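Local coordinates for protein alpha-1,2-mannosidase (Bacteroides thetaiotaomicron, PDB 2WW2) that hydrolyses alpha-mannosidic linkages with inversion of configuration, as a calcium-dependent glycoside hydrolase of family 92 from a human gut symbiont, at residues D682-F696 with G710-R724. Sequence-based numbering, arbitrary orientation.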
loop_
_atom_site.group_PDB
_atom_site.type_symbol
_atom_site.label_atom_id
_atom_site.label_comp_id
_atom_site.label_asym_id
_atom_site.label_seq_id
_atom_site.Cartn_x
_atom_site.Cartn_y
_atom_site.Cartn_z
ATOM N N ASP A 682 7.474 27.461 -11.670
ATOM C CA ASP A 682 7.343 27.732 -10.237
ATOM C C ASP A 682 6.461 28.940 -9.939
ATOM O O ASP A 682 6.472 29.475 -8.829
ATOM C CB ASP A 682 8.720 27.866 -9.569
ATOM C CG ASP A 682 9.484 29.089 -10.047
ATOM O OD1 ASP A 682 9.222 29.562 -11.176
ATOM O OD2 ASP A 682 10.354 29.573 -9.291
ATOM N N ARG A 683 5.693 29.370 -10.938
ATOM C CA ARG A 683 4.770 30.476 -10.770
ATOM C C ARG A 683 3.353 30.054 -11.184
ATOM O O ARG A 683 2.786 30.584 -12.140
ATOM C CB ARG A 683 5.248 31.699 -11.558
ATOM C CG ARG A 683 6.568 32.288 -11.027
ATOM C CD ARG A 683 7.255 33.220 -12.041
ATOM N NE ARG A 683 6.673 34.556 -12.015
ATOM C CZ ARG A 683 6.968 35.484 -11.104
ATOM N NH1 ARG A 683 7.847 35.219 -10.146
ATOM N NH2 ARG A 683 6.379 36.679 -11.147
ATOM N N PRO A 684 2.769 29.090 -10.453
ATOM C CA PRO A 684 1.440 28.582 -10.799
ATOM C C PRO A 684 0.286 29.474 -10.330
ATOM O O PRO A 684 -0.853 29.280 -10.756
ATOM C CB PRO A 684 1.391 27.243 -10.050
ATOM C CG PRO A 684 2.187 27.528 -8.786
ATOM C CD PRO A 684 3.318 28.436 -9.249
ATOM N N TYR A 685 0.568 30.431 -9.455
ATOM C CA TYR A 685 -0.495 31.176 -8.767
ATOM C C TYR A 685 -0.939 32.422 -9.529
ATOM O O TYR A 685 -0.115 33.131 -10.101
ATOM C CB TYR A 685 -0.030 31.598 -7.360
ATOM C CG TYR A 685 0.309 30.427 -6.467
ATOM C CD1 TYR A 685 -0.697 29.575 -6.004
ATOM C CD2 TYR A 685 1.627 30.162 -6.098
ATOM C CE1 TYR A 685 -0.401 28.488 -5.200
ATOM C CE2 TYR A 685 1.933 29.080 -5.294
ATOM C CZ TYR A 685 0.915 28.248 -4.840
ATOM O OH TYR A 685 1.203 27.169 -4.023
ATOM N N ILE A 686 -2.237 32.708 -9.497
ATOM C CA ILE A 686 -2.739 33.965 -10.049
ATOM C C ILE A 686 -2.712 35.039 -8.952
ATOM O O ILE A 686 -3.441 34.951 -7.960
ATOM C CB ILE A 686 -4.172 33.806 -10.627
ATOM C CG1 ILE A 686 -4.193 32.792 -11.784
ATOM C CG2 ILE A 686 -4.758 35.159 -11.064
ATOM C CD1 ILE A 686 -5.602 32.363 -12.165
ATOM N N ARG A 687 -1.857 36.043 -9.110
ATOM C CA ARG A 687 -1.791 37.129 -8.130
ATOM C C ARG A 687 -2.892 38.145 -8.407
ATOM O O ARG A 687 -3.590 38.597 -7.485
ATOM C CB ARG A 687 -0.417 37.811 -8.135
ATOM C CG ARG A 687 -0.328 39.007 -7.180
ATOM C CD ARG A 687 1.070 39.629 -7.144
ATOM N NE ARG A 687 1.501 40.083 -8.462
ATOM C CZ ARG A 687 1.154 41.243 -9.009
ATOM N NH1 ARG A 687 0.365 42.090 -8.352
ATOM N NH2 ARG A 687 1.611 41.563 -10.217
ATOM N N LYS A 688 -3.048 38.504 -9.674
ATOM C CA LYS A 688 -4.023 39.508 -10.079
ATOM C C LYS A 688 -4.553 39.156 -11.465
ATOM O O LYS A 688 -3.844 38.534 -12.267
ATOM C CB LYS A 688 -3.329 40.877 -10.113
ATOM C CG LYS A 688 -4.249 42.049 -10.370
ATOM C CD LYS A 688 -3.445 43.361 -10.460
ATOM C CE LYS A 688 -4.360 44.514 -10.873
ATOM N NZ LYS A 688 -3.632 45.631 -11.560
ATOM N N ALA A 689 -5.789 39.550 -11.759
ATOM C CA ALA A 689 -6.325 39.366 -13.113
ATOM C C ALA A 689 -7.118 40.588 -13.601
ATOM O O ALA A 689 -7.814 41.247 -12.827
ATOM C CB ALA A 689 -7.190 38.109 -13.181
ATOM N N LEU A 690 -6.966 40.902 -14.884
ATOM C CA LEU A 690 -7.841 41.834 -15.576
ATOM C C LEU A 690 -8.629 41.075 -16.647
ATOM O O LEU A 690 -8.053 40.300 -17.427
ATOM C CB LEU A 690 -7.028 42.958 -16.226
ATOM C CG LEU A 690 -6.082 43.790 -15.360
ATOM C CD1 LEU A 690 -5.295 44.757 -16.231
ATOM C CD2 LEU A 690 -6.855 44.559 -14.282
ATOM N N LEU A 691 -9.942 41.266 -16.671
ATOM C CA LEU A 691 -10.753 40.772 -17.771
ATOM C C LEU A 691 -11.165 41.972 -18.607
ATOM O O LEU A 691 -11.857 42.872 -18.111
ATOM C CB LEU A 691 -11.986 40.024 -17.268
ATOM C CG LEU A 691 -12.965 39.531 -18.333
ATOM C CD1 LEU A 691 -12.298 38.537 -19.330
ATOM C CD2 LEU A 691 -14.179 38.877 -17.671
ATOM N N ASN A 692 -10.703 42.014 -19.854
ATOM C CA ASN A 692 -10.957 43.156 -20.711
ATOM C C ASN A 692 -10.614 44.468 -19.997
ATOM O O ASN A 692 -11.315 45.476 -20.126
ATOM C CB ASN A 692 -12.406 43.125 -21.201
ATOM C CG ASN A 692 -12.740 41.821 -21.924
ATOM O OD1 ASN A 692 -13.715 41.141 -21.600
ATOM N ND2 ASN A 692 -11.909 41.455 -22.887
ATOM N N GLY A 693 -9.504 44.447 -19.260
ATOM C CA GLY A 693 -8.944 45.657 -18.673
ATOM C C GLY A 693 -9.530 46.041 -17.328
ATOM O O GLY A 693 -9.131 47.040 -16.745
ATOM N N GLN A 694 -10.479 45.260 -16.823
ATOM C CA GLN A 694 -11.081 45.548 -15.516
ATOM C C GLN A 694 -10.663 44.509 -14.484
ATOM O O GLN A 694 -10.575 43.324 -14.794
ATOM C CB GLN A 694 -12.608 45.571 -15.622
ATOM C CG GLN A 694 -13.158 46.240 -16.889
ATOM C CD GLN A 694 -12.763 47.697 -17.030
ATOM O OE1 GLN A 694 -12.815 48.473 -16.065
ATOM N NE2 GLN A 694 -12.369 48.091 -18.256
ATOM N N GLU A 695 -10.414 44.946 -13.253
ATOM C CA GLU A 695 -10.052 44.015 -12.185
ATOM C C GLU A 695 -11.075 42.879 -12.152
ATOM O O GLU A 695 -12.270 43.115 -12.226
ATOM C CB GLU A 695 -10.020 44.733 -10.836
ATOM C CG GLU A 695 -9.634 43.847 -9.656
ATOM C CD GLU A 695 -9.585 44.633 -8.365
ATOM O OE1 GLU A 695 -8.595 45.370 -8.165
ATOM O OE2 GLU A 695 -10.545 44.545 -7.567
ATOM N N PHE A 696 -10.596 41.648 -12.035
ATOM C CA PHE A 696 -11.450 40.474 -12.172
ATOM C C PHE A 696 -11.060 39.504 -11.078
ATOM O O PHE A 696 -9.904 39.129 -10.982
ATOM C CB PHE A 696 -11.222 39.856 -13.557
ATOM C CG PHE A 696 -11.886 38.523 -13.762
ATOM C CD1 PHE A 696 -13.229 38.444 -14.127
ATOM C CD2 PHE A 696 -11.150 37.349 -13.637
ATOM C CE1 PHE A 696 -13.834 37.218 -14.349
ATOM C CE2 PHE A 696 -11.743 36.106 -13.853
ATOM C CZ PHE A 696 -13.089 36.039 -14.216
ATOM N N GLY A 710 -12.032 38.747 -26.359
ATOM C CA GLY A 710 -11.462 39.671 -25.388
ATOM C C GLY A 710 -10.183 39.093 -24.822
ATOM O O GLY A 710 -9.471 38.356 -25.509
ATOM N N GLU A 711 -9.898 39.411 -23.562
ATOM C CA GLU A 711 -8.635 38.993 -22.962
ATOM C C GLU A 711 -8.720 38.857 -21.456
ATOM O O GLU A 711 -9.208 39.761 -20.762
ATOM C CB GLU A 711 -7.503 39.968 -23.320
ATOM C CG GLU A 711 -6.155 39.570 -22.709
ATOM C CD GLU A 711 -4.974 40.328 -23.310
ATOM O OE1 GLU A 711 -5.144 40.956 -24.376
ATOM O OE2 GLU A 711 -3.871 40.300 -22.718
ATOM N N LEU A 712 -8.246 37.715 -20.960
ATOM C CA LEU A 712 -7.995 37.529 -19.543
ATOM C C LEU A 712 -6.492 37.652 -19.325
ATOM O O LEU A 712 -5.722 36.794 -19.776
ATOM C CB LEU A 712 -8.473 36.147 -19.105
ATOM C CG LEU A 712 -8.339 35.843 -17.618
ATOM C CD1 LEU A 712 -9.168 36.834 -16.746
ATOM C CD2 LEU A 712 -8.707 34.365 -17.341
ATOM N N ASN A 713 -6.079 38.723 -18.650
ATOM C CA ASN A 713 -4.661 39.048 -18.436
ATOM C C ASN A 713 -4.254 38.693 -17.012
ATOM O O ASN A 713 -4.650 39.378 -16.064
ATOM C CB ASN A 713 -4.430 40.543 -18.714
ATOM C CG ASN A 713 -2.991 41.003 -18.455
ATOM O OD1 ASN A 713 -2.134 40.246 -18.026
ATOM N ND2 ASN A 713 -2.734 42.270 -18.727
ATOM N N LEU A 714 -3.459 37.630 -16.862
ATOM C CA LEU A 714 -3.097 37.143 -15.542
ATOM C C LEU A 714 -1.675 37.551 -15.152
ATOM O O LEU A 714 -0.758 37.466 -15.971
ATOM C CB LEU A 714 -3.216 35.620 -15.494
ATOM C CG LEU A 714 -4.542 35.025 -15.949
ATOM C CD1 LEU A 714 -4.456 33.491 -15.977
ATOM C CD2 LEU A 714 -5.644 35.482 -15.012
ATOM N N SER A 715 -1.509 37.988 -13.900
ATOM C CA SER A 715 -0.192 38.238 -13.318
ATOM C C SER A 715 0.147 37.029 -12.458
ATOM O O SER A 715 -0.489 36.814 -11.415
ATOM C CB SER A 715 -0.222 39.490 -12.441
ATOM O OG SER A 715 -0.583 40.627 -13.202
ATOM N N MET A 716 1.115 36.233 -12.899
ATOM C CA MET A 716 1.440 34.975 -12.230
ATOM C C MET A 716 2.507 35.218 -11.166
ATOM O O MET A 716 3.329 36.113 -11.319
ATOM C CB MET A 716 1.938 33.922 -13.231
ATOM C CG MET A 716 1.030 33.717 -14.444
ATOM S SD MET A 716 -0.645 33.229 -14.010
ATOM C CE MET A 716 -0.372 31.622 -13.233
ATOM N N ASP A 717 2.480 34.428 -10.094
ATOM C CA ASP A 717 3.379 34.625 -8.964
ATOM C C ASP A 717 3.803 33.269 -8.407
ATOM O O ASP A 717 3.127 32.268 -8.635
ATOM C CB ASP A 717 2.668 35.445 -7.882
ATOM C CG ASP A 717 3.635 36.170 -6.959
ATOM O OD1 ASP A 717 4.865 35.961 -7.077
ATOM O OD2 ASP A 717 3.159 36.952 -6.108
ATOM N N SER A 718 4.914 33.248 -7.670
ATOM C CA SER A 718 5.391 32.036 -7.007
ATOM C C SER A 718 4.782 31.818 -5.624
ATOM O O SER A 718 4.994 30.766 -5.014
ATOM C CB SER A 718 6.918 32.077 -6.877
ATOM O OG SER A 718 7.269 33.253 -6.192
ATOM N N VAL A 719 4.055 32.803 -5.107
ATOM C CA VAL A 719 3.323 32.605 -3.858
ATOM C C VAL A 719 1.849 32.912 -4.094
ATOM O O VAL A 719 1.510 33.686 -4.978
ATOM C CB VAL A 719 3.858 33.482 -2.710
ATOM C CG1 VAL A 719 5.383 33.288 -2.544
ATOM C CG2 VAL A 719 3.513 34.956 -2.939
ATOM N N PRO A 720 0.969 32.261 -3.332
ATOM C CA PRO A 720 -0.471 32.419 -3.545
ATOM C C PRO A 720 -0.933 33.767 -3.044
ATOM O O PRO A 720 -0.320 34.318 -2.118
ATOM C CB PRO A 720 -1.080 31.317 -2.684
ATOM C CG PRO A 720 -0.021 31.022 -1.640
ATOM C CD PRO A 720 1.285 31.201 -2.365
ATOM N N ASN A 721 -1.982 34.305 -3.661
ATOM C CA ASN A 721 -2.626 35.505 -3.159
ATOM C C ASN A 721 -3.888 35.112 -2.409
ATOM O O ASN A 721 -4.930 34.862 -3.022
ATOM C CB ASN A 721 -2.983 36.462 -4.294
ATOM C CG ASN A 721 -3.662 37.739 -3.789
ATOM O OD1 ASN A 721 -3.965 37.866 -2.604
ATOM N ND2 ASN A 721 -3.906 38.684 -4.689
ATOM N N GLN A 722 -3.796 35.065 -1.082
ATOM C CA GLN A 722 -4.887 34.531 -0.276
ATOM C C GLN A 722 -6.036 35.505 -0.080
ATOM O O GLN A 722 -7.008 35.178 0.597
ATOM C CB GLN A 722 -4.365 33.999 1.068
ATOM C CG GLN A 722 -3.618 32.683 0.892
ATOM C CD GLN A 722 -2.870 32.244 2.120
ATOM O OE1 GLN A 722 -3.145 32.696 3.223
ATOM N NE2 GLN A 722 -1.920 31.352 1.937
ATOM N N GLN A 723 -5.917 36.698 -0.658
ATOM C CA GLN A 723 -6.996 37.686 -0.589
ATOM C C GLN A 723 -7.831 37.711 -1.850
ATOM O O GLN A 723 -8.736 38.534 -1.965
ATOM C CB GLN A 723 -6.458 39.102 -0.378
ATOM C CG GLN A 723 -5.371 39.230 0.662
ATOM C CD GLN A 723 -5.260 40.624 1.211
ATOM O OE1 GLN A 723 -4.272 41.317 0.968
ATOM N NE2 GLN A 723 -6.280 41.055 1.961
ATOM N N ARG A 724 -7.509 36.857 -2.819
ATOM C CA ARG A 724 -8.193 36.914 -4.109
ATOM C C ARG A 724 -9.089 35.704 -4.317
ATOM O O ARG A 724 -8.675 34.570 -4.100
ATOM C CB ARG A 724 -7.165 36.992 -5.255
ATOM C CG ARG A 724 -7.785 36.910 -6.615
ATOM C CD ARG A 724 -6.773 37.035 -7.758
ATOM N NE ARG A 724 -7.540 37.116 -8.995
ATOM C CZ ARG A 724 -8.115 36.072 -9.574
ATOM N NH1 ARG A 724 -7.925 34.868 -9.064
ATOM N NH2 ARG A 724 -8.857 36.233 -10.666
HETATM O O HOH W 1 6.395 28.551 -6.340
HETATM O O HOH W 2 -5.944 33.759 -7.443
HETATM O O HOH W 3 -3.014 32.890 -6.030
HETATM O O HOH W 4 -3.128 41.060 -14.389
HETATM O O HOH W 5 -7.561 39.882 -9.625
HETATM O O HOH W 6 -7.472 42.351 -19.861
#
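Ser715 of strand 710-717 is matched by two residues of antiparallel strand 685-691, Arg687 and Lys688. Arg687 N gives its hydrogen to Ser715 O at 2.8 Å, and Ser715 N returns an almost straight bond to Lys688 O. Two residues against one make a classic beta bulge. Reciprocal backbone bonds continue on both sides, between Tyr685 and Asp717 and between Leu690 and Asn713.

The bulge turns Arg687 O away from the strand ladder, where Asn721 ND2 donates to it at 2.8 Å, on a lone pair and in the Asn721 amide plane. OD1 of that amide accepts from Gln723 N in an Asx turn. Both amide ends are used, which fixes its rotation. Ile686 O accepts from two waters, one bound also by Asn721 N, the other by Arg724 NH1.

Arg724 reaches back straight, CG trans to the backbone N (chi1 174°), which lays one guanidinium face on Ile686 CG2. NH2 donates to Phe696 O at 3.1 Å, from above the carbonyl plane. NE donates to a water that also serves Phe696 O and Ala689 N. A leucine in its place would probably leave Phe696 O without its direct donor and each of the two waters it holds with one partner fewer.

Ala689 CB meets Leu714 CD2 at 3.6 Å on the face that also carries Ile686. Where strand 685-691 starts, Pro720 CD, from the loop after strand 710-717, sits over the Tyr685 ring in a CH-pi contact, 3.8 Å from its centroid. Pro684 CG covers the opposite ring face.

Strand 710-717 pairs in parallel with strand 671-675 on its other side. The loop after it folds back onto the bulge through Asn721 and Arg724. The arrangement is a bulged antiparallel pair within a mixed sheet of the family 92 catalytic region.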